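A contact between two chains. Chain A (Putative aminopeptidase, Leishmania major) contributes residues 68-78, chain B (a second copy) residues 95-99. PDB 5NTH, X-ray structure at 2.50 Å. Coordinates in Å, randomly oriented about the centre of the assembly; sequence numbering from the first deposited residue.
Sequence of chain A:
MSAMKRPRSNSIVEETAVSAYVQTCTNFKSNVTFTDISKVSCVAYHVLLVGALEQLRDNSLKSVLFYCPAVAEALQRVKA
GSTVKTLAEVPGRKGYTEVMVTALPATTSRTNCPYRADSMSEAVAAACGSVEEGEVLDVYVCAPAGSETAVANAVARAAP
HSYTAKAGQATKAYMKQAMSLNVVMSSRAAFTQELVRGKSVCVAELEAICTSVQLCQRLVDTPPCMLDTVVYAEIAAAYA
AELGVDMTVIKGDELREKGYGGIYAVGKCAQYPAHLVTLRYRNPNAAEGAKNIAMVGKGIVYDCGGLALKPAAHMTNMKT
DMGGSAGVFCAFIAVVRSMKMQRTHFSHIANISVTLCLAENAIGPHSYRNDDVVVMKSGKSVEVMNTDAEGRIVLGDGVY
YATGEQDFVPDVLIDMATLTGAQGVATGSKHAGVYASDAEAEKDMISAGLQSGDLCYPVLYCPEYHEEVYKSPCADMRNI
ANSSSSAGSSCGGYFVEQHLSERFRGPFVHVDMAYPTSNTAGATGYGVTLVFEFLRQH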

# COMPACT_ATOMS: atom_id res chain seq x y z
N CYS A 68 -43.68 30.99 -27.17
CA CYS A 68 -44.44 31.96 -26.40
C CYS A 68 -43.40 32.92 -25.81
O CYS A 68 -42.19 32.70 -25.99
CB CYS A 68 -45.28 31.29 -25.31
SG CYS A 68 -44.27 30.42 -24.11
N PRO A 69 -43.85 34.01 -25.17
CA PRO A 69 -42.87 35.04 -24.77
C PRO A 69 -41.82 34.58 -23.73
O PRO A 69 -40.67 34.97 -23.85
CB PRO A 69 -43.75 36.15 -24.20
CG PRO A 69 -45.04 35.97 -24.90
CD PRO A 69 -45.22 34.49 -24.94
N ALA A 70 -42.22 33.77 -22.75
CA ALA A 70 -41.27 33.31 -21.73
C ALA A 70 -40.21 32.43 -22.38
O ALA A 70 -39.02 32.47 -22.02
CB ALA A 70 -41.97 32.55 -20.62
N VAL A 71 -40.64 31.65 -23.37
CA VAL A 71 -39.72 30.79 -24.09
C VAL A 71 -38.80 31.64 -24.91
O VAL A 71 -37.62 31.41 -24.95
CB VAL A 71 -40.44 29.78 -24.99
CG1 VAL A 71 -39.42 29.07 -25.87
CG2 VAL A 71 -41.18 28.78 -24.13
N ALA A 72 -39.35 32.65 -25.57
CA ALA A 72 -38.54 33.58 -26.36
C ALA A 72 -37.45 34.19 -25.49
O ALA A 72 -36.31 34.36 -25.94
CB ALA A 72 -39.42 34.67 -26.94
N GLU A 73 -37.80 34.49 -24.25
CA GLU A 73 -36.88 35.11 -23.32
C GLU A 73 -35.78 34.14 -22.92
O GLU A 73 -34.60 34.52 -22.77
CB GLU A 73 -37.63 35.58 -22.09
CG GLU A 73 -36.75 36.28 -21.06
CD GLU A 73 -36.07 37.55 -21.56
OE1 GLU A 73 -36.54 38.20 -22.56
OE2 GLU A 73 -35.04 37.91 -20.91
N ALA A 74 -36.16 32.89 -22.72
CA ALA A 74 -35.18 31.87 -22.43
C ALA A 74 -34.13 31.78 -23.57
O ALA A 74 -32.94 31.57 -23.30
CB ALA A 74 -35.86 30.53 -22.21
N LEU A 75 -34.57 31.98 -24.82
CA LEU A 75 -33.67 31.93 -25.94
C LEU A 75 -32.77 33.14 -26.01
O LEU A 75 -31.66 33.01 -26.51
CB LEU A 75 -34.43 31.72 -27.23
CG LEU A 75 -35.16 30.37 -27.29
CD1 LEU A 75 -36.23 30.35 -28.38
CD2 LEU A 75 -34.18 29.24 -27.51
N GLN A 76 -33.20 34.29 -25.47
CA GLN A 76 -32.28 35.44 -25.37
C GLN A 76 -31.18 35.20 -24.35
O GLN A 76 -30.12 35.84 -24.44
CB GLN A 76 -32.97 36.78 -25.01
CG GLN A 76 -34.21 37.17 -25.81
CD GLN A 76 -33.99 37.38 -27.32
OE1 GLN A 76 -33.07 36.82 -27.95
NE2 GLN A 76 -34.88 38.18 -27.93
N ARG A 77 -31.43 34.31 -23.38
CA ARG A 77 -30.54 34.18 -22.21
C ARG A 77 -29.59 33.02 -22.24
O ARG A 77 -28.56 33.05 -21.58
CB ARG A 77 -31.38 34.04 -20.95
CG ARG A 77 -32.06 35.32 -20.55
CD ARG A 77 -32.72 35.15 -19.20
NE ARG A 77 -33.41 36.37 -18.87
CZ ARG A 77 -33.75 36.74 -17.65
NH1 ARG A 77 -33.51 35.96 -16.60
NH2 ARG A 77 -34.35 37.92 -17.48
N VAL A 78 -30.00 31.95 -22.92
CA VAL A 78 -29.14 30.81 -23.12
C VAL A 78 -27.88 31.31 -23.84
O VAL A 78 -27.98 32.11 -24.77
CB VAL A 78 -29.87 29.67 -23.89
CG1 VAL A 78 -30.04 29.99 -25.37
CG2 VAL A 78 -29.14 28.37 -23.71
N GLY B 95 -39.26 43.89 -17.46
CA GLY B 95 -38.61 42.73 -18.11
C GLY B 95 -38.95 41.45 -17.36
O GLY B 95 -39.98 41.36 -16.67
N TYR B 96 -38.08 40.45 -17.51
CA TYR B 96 -38.24 39.17 -16.80
C TYR B 96 -37.28 39.08 -15.60
O TYR B 96 -36.21 39.70 -15.59
CB TYR B 96 -38.05 38.02 -17.76
CG TYR B 96 -39.26 37.73 -18.62
CD1 TYR B 96 -39.55 38.50 -19.75
CD2 TYR B 96 -40.12 36.67 -18.32
CE1 TYR B 96 -40.66 38.23 -20.55
CE2 TYR B 96 -41.23 36.38 -19.12
CZ TYR B 96 -41.49 37.15 -20.23
OH TYR B 96 -42.60 36.86 -21.01
N THR B 97 -37.71 38.36 -14.58
CA THR B 97 -36.97 38.21 -13.33
C THR B 97 -36.80 36.72 -13.10
O THR B 97 -37.70 35.94 -13.42
CB THR B 97 -37.78 38.84 -12.16
OG1 THR B 97 -37.93 40.24 -12.38
CG2 THR B 97 -37.12 38.64 -10.79
N GLU B 98 -35.65 36.30 -12.58
CA GLU B 98 -35.49 34.88 -12.30
C GLU B 98 -35.92 34.62 -10.86
O GLU B 98 -35.40 35.23 -9.91
CB GLU B 98 -34.05 34.40 -12.56
CG GLU B 98 -33.87 32.88 -12.52
CD GLU B 98 -32.50 32.43 -13.02
OE1 GLU B 98 -31.58 32.38 -12.19
OE2 GLU B 98 -32.34 32.11 -14.23
N VAL B 99 -36.87 33.72 -10.71
CA VAL B 99 -37.34 33.30 -9.41
C VAL B 99 -37.08 31.82 -9.16
O VAL B 99 -37.55 30.95 -9.92
CB VAL B 99 -38.84 33.55 -9.25
CG1 VAL B 99 -39.26 33.34 -7.79
CG2 VAL B 99 -39.17 34.96 -9.69

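A short helix in chain A, residues 69-77, meets an extended segment of chain B, and most of chain B's share of the contact comes from one aromatic residue. The backbones stay well apart: Glu73(A) CA and Tyr96(B) CA, the closest CA pair, are 7.8 Å apart, so side chains fill the gap. The helix presents Pro69(A), Ala70(A), Glu73(A) and Arg77(A), the spacing that brings successive turns to one side.

Tyr96(B) points its CA-to-CB bond toward the helix. Chi1 at -79° (m) sends the ring along the helix to the first turn, where Tyr96(B) OH lies 3.5 Å from Pro69(A) CB; chi2 at 79° turns the ring so that one face meets Glu73(A) CG. Ala70(A) CB lies 4.2 Å from Tyr96(B) CE2, an apolar touch.

Glu73(A) does two jobs with one conformation. Chi1 t sets Glu73(A) CG over a face of the ring, 4.2 Å from the Tyr96(B) ring centroid and 28° off the normal, a CH-pi contact. Chi2 p (61°) then carries the carboxylate toward Arg77(A), where Glu73(A) OE2 accepts a hydrogen bond from Arg77(A) NE at 3.0 Å, part of an i to i+4 salt bridge.

Arg77(A) starts from chi1 m and then runs extended, chi2 and chi3 both t. This carries the guanidinium out to the chain B backbone while NE remains paired with Glu73(A). Arg77(A) NH2 donates a weak hydrogen bond to Tyr96(B) O, 3.2 Å long with an angle of 137° at the hydrogen; the carbonyl lies near the guanidinium plane, at its edge. Arg77(A) NH1 comes within 4.4 Å of Glu98(B) CB, a packing contact, and Glu98(B) OE1 is hydrogen-bonded elsewhere in the structure.

The rule is economical: aliphatic carbon covers the ring, Glu73(A) and Arg77(A) pair within the helix, and the guanidinium has an NH2 left for a weak bond across to the backbone.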